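Local coordinates for capsid protein VP1 (Human polyomavirus 12, PDB 6Y60) that binds 3'-sialyllactosamine and, as five-fold units, probably builds the T=7 icosahedral capsid of the virus, at the beta-D-galactopyranose and N-acetyl-alpha-neuraminic acid site and the N-acetyl-alpha-neuraminic acid site. Residues are numbered along the deposited sequence; one frame, centred on the assembly and turned at random. Chains: chain A/B/C, Capsid protein VP1.

Site 1: the beta-D-galactopyranose and N-acetyl-alpha-neuraminic acid site. Residues chain A 47-50, 54-57; chain B 106, 111. With GAL (beta-D-galactopyranose), chain D; SIA (N-acetyl-alpha-neuraminic acid), chain E.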
# COMPACT_ATOMS: atom_id res chain seq x y z
N THR A 47 3.08 -32.21 3.50
CA THR A 47 2.61 -32.95 4.70
C THR A 47 2.96 -32.13 5.94
O THR A 47 3.92 -31.31 5.90
CB THR A 47 3.17 -34.38 4.72
OG1 THR A 47 4.55 -34.35 5.09
CG2 THR A 47 2.97 -35.11 3.40
N VAL A 48 2.24 -32.36 7.02
CA VAL A 48 2.36 -31.54 8.26
C VAL A 48 2.63 -32.48 9.42
O VAL A 48 1.91 -33.49 9.55
CB VAL A 48 1.08 -30.70 8.47
CG1 VAL A 48 1.13 -29.91 9.77
CG2 VAL A 48 0.81 -29.77 7.29
N ALA A 49 3.60 -32.15 10.27
CA ALA A 49 3.98 -32.96 11.45
C ALA A 49 2.75 -33.16 12.34
O ALA A 49 1.97 -32.21 12.51
CB ALA A 49 5.09 -32.30 12.22
N THR A 50 2.65 -34.34 12.96
CA THR A 50 1.64 -34.69 13.99
C THR A 50 2.22 -34.48 15.39
O THR A 50 1.49 -34.64 16.36
CB THR A 50 1.14 -36.13 13.76
OG1 THR A 50 2.24 -37.01 13.57
CG2 THR A 50 0.30 -36.27 12.51
N THR A 54 8.49 -35.34 15.89
CA THR A 54 8.50 -36.24 14.70
C THR A 54 8.29 -35.44 13.42
O THR A 54 7.82 -36.01 12.42
CB THR A 54 7.44 -37.35 14.80
OG1 THR A 54 6.19 -36.71 15.05
CG2 THR A 54 7.78 -38.37 15.87
N ASP A 55 8.74 -34.20 13.41
CA ASP A 55 8.61 -33.26 12.26
C ASP A 55 9.70 -33.59 11.23
O ASP A 55 10.85 -33.21 11.41
CB ASP A 55 8.68 -31.85 12.85
CG ASP A 55 8.39 -30.74 11.87
OD1 ASP A 55 8.20 -31.02 10.69
OD2 ASP A 55 8.38 -29.60 12.34
N ARG A 56 9.34 -34.30 10.17
CA ARG A 56 10.30 -34.87 9.20
C ARG A 56 9.79 -34.50 7.82
O ARG A 56 9.06 -35.28 7.22
CB ARG A 56 10.38 -36.40 9.31
CG ARG A 56 11.26 -36.92 10.45
CD ARG A 56 11.25 -38.44 10.61
NE ARG A 56 11.51 -38.79 12.01
CZ ARG A 56 10.62 -39.28 12.88
NH1 ARG A 56 9.38 -39.53 12.50
NH2 ARG A 56 10.97 -39.51 14.13
N PRO A 57 10.12 -33.30 7.29
CA PRO A 57 9.72 -32.93 5.94
C PRO A 57 10.55 -33.62 4.86
O PRO A 57 11.76 -33.45 4.80
CB PRO A 57 9.96 -31.42 5.92
CG PRO A 57 11.14 -31.24 6.84
CD PRO A 57 10.87 -32.22 7.96
N HIS B 106 5.20 -26.96 7.65
CA HIS B 106 5.19 -28.43 7.90
C HIS B 106 5.35 -28.71 9.38
O HIS B 106 5.18 -29.86 9.76
CB HIS B 106 6.26 -29.17 7.08
CG HIS B 106 7.64 -28.82 7.49
ND1 HIS B 106 8.16 -29.24 8.69
CD2 HIS B 106 8.57 -28.04 6.93
CE1 HIS B 106 9.35 -28.73 8.85
NE2 HIS B 106 9.64 -28.01 7.77
N ARG B 111 -4.16 -26.90 10.86
CA ARG B 111 -4.31 -27.02 9.40
C ARG B 111 -5.78 -27.17 9.06
O ARG B 111 -6.53 -27.52 9.93
CB ARG B 111 -3.46 -28.19 8.90
CG ARG B 111 -4.04 -29.57 9.15
CD ARG B 111 -2.98 -30.64 8.88
NE ARG B 111 -2.57 -30.75 7.49
CZ ARG B 111 -2.10 -31.85 6.92
NH1 ARG B 111 -1.97 -32.97 7.61
NH2 ARG B 111 -1.78 -31.84 5.64
C1 GAL D . 4.52 -43.22 9.74
C2 GAL D . 4.69 -42.51 8.39
C3 GAL D . 4.07 -41.10 8.38
C4 GAL D . 2.72 -41.00 9.11
C5 GAL D . 2.65 -41.89 10.36
C6 GAL D . 1.24 -42.04 10.93
O1 GAL D . 4.99 -44.58 9.75
O2 GAL D . 6.08 -42.36 8.08
O3 GAL D . 3.94 -40.68 7.00
O4 GAL D . 1.70 -41.36 8.17
O5 GAL D . 3.13 -43.22 10.10
O6 GAL D . 0.90 -40.91 11.73
C1 SIA E . 4.23 -39.06 5.30
C2 SIA E . 4.40 -39.30 6.78
C3 SIA E . 5.87 -39.01 7.13
C4 SIA E . 6.26 -37.53 7.09
C5 SIA E . 5.24 -36.65 7.85
C6 SIA E . 3.87 -37.00 7.30
C7 SIA E . 2.72 -36.18 7.87
C8 SIA E . 1.35 -36.69 7.43
C9 SIA E . 0.23 -35.63 7.62
C10 SIA E . 6.13 -34.46 8.46
C11 SIA E . 6.40 -33.09 7.89
N5 SIA E . 5.54 -35.26 7.62
O1A SIA E . 5.24 -39.15 4.54
O1B SIA E . 3.11 -38.75 4.86
O4 SIA E . 7.57 -37.34 7.69
O6 SIA E . 3.63 -38.38 7.58
O7 SIA E . 2.81 -36.18 9.29
O8 SIA E . 1.40 -37.03 6.05
O9 SIA E . 0.32 -34.54 6.67
O10 SIA E . 6.49 -34.80 9.57
O HOH W 1 -1.05 -34.35 4.54
O HOH W 2 7.39 -37.95 10.64
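The terminal glycerol hydroxyl O9 of SIA is the best-held polar atom of this sialic acid pocket, which polyomavirus VP1 builds from loops of two neighbouring subunits. At least two protein donors grip it, A:Val48 N and B:Arg111 NH1, and it is also hydrogen-bonded to water 1. SIA O9 accepts from the backbone N of A:Val48 at 2.9 Å, nearly straight (171° at H). The arginine donates obliquely, O9 lying 30° out of the guanidinium plane, while its NH2 holds the same water at the edge of that plane. Its chain starts from the crowded position between backbone N and carbonyl carbon (chi1 77°) and bends at chi3. A:Val48 meets it tip to tip, CG2 lying against one guanidinium face near the rim, 3.5 Å from B:Arg111 NE.

Along the sugar, the side-chain hydroxyl OG1 of A:Thr47 accepts from the acetamide nitrogen SIA N5 at 2.9 Å, in a nearly straight bond. OG1 occupies the crowded position between backbone N and carbonyl carbon, and CB of A:Thr47 then packs 3.6 Å from SIA C7. The glycerol hydroxyl O7 donates to the carbonyl of A:Val48 from above the carbonyl plane. On the far side, A:Arg56 works through its backbone: N donates to the acetyl oxygen SIA O10 at 3.0 Å, and its carbonyl O takes the O4 hydroxyl in plane, on a lone pair. Water 2 joins O4 to the carbonyl of A:Thr54.

The acetyl methyl C11 points inward, with CA of A:Pro57 and CB of B:His106 around it. Behind it, ND1 of B:His106 donates to the syn lone pair of A:Asp55 OD1 at 2.7 Å, with carboxylate and ring planes crossed, while A:Pro57 CB sits over the centre of the imidazole. The carboxylate would favour a proton on ND1. GAL is poorly ordered, and protein hides little of it.

Site 2: the N-acetyl-alpha-neuraminic acid site. Residues chain A 106, 111; chain C 47-50, 54-57. With SIA (N-acetyl-alpha-neuraminic acid), chain F.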
# COMPACT_ATOMS: atom_id res chain seq x y z
N HIS A 106 -8.64 -22.59 -15.06
CA HIS A 106 -9.39 -23.68 -15.73
C HIS A 106 -8.68 -25.01 -15.48
O HIS A 106 -9.24 -26.07 -15.83
CB HIS A 106 -9.57 -23.39 -17.23
CG HIS A 106 -8.28 -23.46 -17.97
ND1 HIS A 106 -7.59 -24.66 -18.11
CD2 HIS A 106 -7.53 -22.51 -18.55
CE1 HIS A 106 -6.44 -24.42 -18.71
NE2 HIS A 106 -6.39 -23.11 -19.02
N ARG A 111 -12.80 -25.52 -6.66
CA ARG A 111 -13.71 -24.45 -7.10
C ARG A 111 -14.87 -24.31 -6.11
O ARG A 111 -15.16 -25.25 -5.40
CB ARG A 111 -14.20 -24.71 -8.52
CG ARG A 111 -15.09 -25.93 -8.69
CD ARG A 111 -15.18 -26.34 -10.17
NE ARG A 111 -15.77 -25.27 -10.96
CZ ARG A 111 -16.37 -25.40 -12.14
NH1 ARG A 111 -16.46 -26.60 -12.70
NH2 ARG A 111 -16.88 -24.33 -12.73
N THR C 47 -15.11 -22.72 -17.57
CA THR C 47 -15.24 -24.13 -17.17
C THR C 47 -13.89 -24.55 -16.62
O THR C 47 -12.84 -23.99 -17.04
CB THR C 47 -15.74 -25.03 -18.32
OG1 THR C 47 -14.71 -25.23 -19.29
CG2 THR C 47 -16.96 -24.44 -19.01
N VAL C 48 -13.91 -25.56 -15.77
CA VAL C 48 -12.73 -26.06 -15.03
C VAL C 48 -12.56 -27.53 -15.34
O VAL C 48 -13.58 -28.24 -15.28
CB VAL C 48 -12.94 -25.82 -13.52
CG1 VAL C 48 -11.83 -26.42 -12.68
CG2 VAL C 48 -13.14 -24.34 -13.23
N ALA C 49 -11.32 -27.98 -15.51
CA ALA C 49 -10.96 -29.38 -15.83
C ALA C 49 -11.37 -30.30 -14.68
O ALA C 49 -11.21 -29.89 -13.52
CB ALA C 49 -9.48 -29.47 -16.10
N THR C 50 -11.78 -31.53 -14.98
CA THR C 50 -12.06 -32.59 -13.97
C THR C 50 -10.83 -33.49 -13.85
O THR C 50 -10.80 -34.40 -12.98
CB THR C 50 -13.32 -33.37 -14.36
OG1 THR C 50 -13.05 -34.00 -15.61
CG2 THR C 50 -14.55 -32.47 -14.47
N THR C 54 -7.25 -34.03 -19.08
CA THR C 54 -8.45 -33.74 -19.90
C THR C 54 -8.72 -32.23 -19.92
O THR C 54 -9.85 -31.80 -20.26
CB THR C 54 -9.66 -34.53 -19.38
OG1 THR C 54 -10.30 -33.77 -18.35
CG2 THR C 54 -9.30 -35.90 -18.85
N ASP C 55 -7.70 -31.45 -19.62
CA ASP C 55 -7.83 -30.00 -19.37
C ASP C 55 -7.81 -29.28 -20.72
O ASP C 55 -6.70 -29.06 -21.24
CB ASP C 55 -6.70 -29.56 -18.45
CG ASP C 55 -6.68 -28.09 -18.06
OD1 ASP C 55 -7.57 -27.32 -18.50
OD2 ASP C 55 -5.76 -27.76 -17.29
N ARG C 56 -8.98 -28.88 -21.21
CA ARG C 56 -9.16 -28.34 -22.59
C ARG C 56 -9.99 -27.08 -22.52
O ARG C 56 -11.20 -27.12 -22.67
CB ARG C 56 -9.77 -29.40 -23.52
CG ARG C 56 -8.97 -30.69 -23.56
N PRO C 57 -9.35 -25.90 -22.30
CA PRO C 57 -10.09 -24.64 -22.27
C PRO C 57 -10.58 -24.30 -23.67
O PRO C 57 -9.77 -24.20 -24.59
CB PRO C 57 -9.07 -23.58 -21.83
CG PRO C 57 -7.71 -24.21 -22.07
CD PRO C 57 -7.91 -25.72 -22.12
C1 SIA F . -17.49 -28.36 -21.41
C2 SIA F . -16.73 -29.66 -21.13
C3 SIA F . -15.44 -29.76 -21.96
C4 SIA F . -14.30 -28.80 -21.50
C5 SIA F . -14.07 -28.84 -19.97
C6 SIA F . -15.43 -28.67 -19.33
C7 SIA F . -15.44 -28.64 -17.80
C8 SIA F . -16.86 -28.74 -17.26
C9 SIA F . -16.85 -28.48 -15.74
C10 SIA F . -11.95 -27.87 -19.35
C11 SIA F . -11.26 -26.60 -18.92
N5 SIA F . -13.23 -27.73 -19.55
O1A SIA F . -17.30 -27.70 -22.46
O1B SIA F . -18.29 -27.90 -20.59
O2 SIA F . -17.57 -30.82 -21.38
O4 SIA F . -13.08 -29.20 -22.15
O6 SIA F . -16.22 -29.77 -19.80
O7 SIA F . -14.63 -29.72 -17.31
O8 SIA F . -17.74 -27.81 -17.91
O9 SIA F . -16.55 -27.07 -15.50
O10 SIA F . -11.35 -28.93 -19.46
O HOH W 3 -18.42 -25.06 -15.26
O HOH W 4 -12.20 -31.35 -21.40
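Backbone groups of C:Val48 and C:Arg56 bracket the sialic acid of this VP1 receptor pocket. N of C:Arg56 donates almost straight (177° at H) to the acetyl oxygen SIA O10, 2.9 Å away, and its carbonyl O accepts the O4 hydroxyl in plane. At the glycerol end, O of C:Val48 takes the SIA O7 hydroxyl at 2.7 Å from above its plane, and N of C:Val48 reaches SIA O9 at 3.1 Å. NH1 of A:Arg111 comes to SIA O9 from the neighbouring subunit at 2.8 Å, tilted 24° out of the guanidinium plane. Between these ends, OG1 of C:Thr47 receives the N5-H of the acetamide.

Farther out, the branch CG2 of C:Val48 lies over the centre of the A:Arg111 guanidinium and may help fix its rotation, and water 3 at the guanidinium edge links NH2 to O9. Water 4 ties O10 to the carbonyl of C:Thr54. The ring of A:His106 is clamped from two directions: CG of C:Pro57 presses on one face near the rim, 3.5 Å from A:His106 NE2, and OD1 of C:Asp55 receives ND1 through its syn lone pair. This clamp probably helps hold the two subunits together beside the acetyl methyl.

The side chain of C:Arg56 is incomplete in the model. The pocket sits in loops that extend from the jelly-roll cores typical of VP1, with C:Thr54 ending the short 3-10 helix 52-54, at the interface of chains A and C.

Sites 1 and 2 are the same pocket at successive subunit junctions, about 31 Å apart between the centres of their C-alpha atoms. Chain A serves both: its 47-57 segment forms the main wall of site 1, while its A:His106 and A:Arg111 complete site 2 beside the corresponding segment of chain C. Each subunit thus gives its 47-57 segment to the pocket shared with one neighbour and its residues 106 and 111 to the other, and assembly into the pentamer creates the full pocket. Galactose is modelled at site 1, whereas site 2 shows the sialic acid alone. Repeated around the ring of five, such pockets could support multivalent attachment to sialylated host cells.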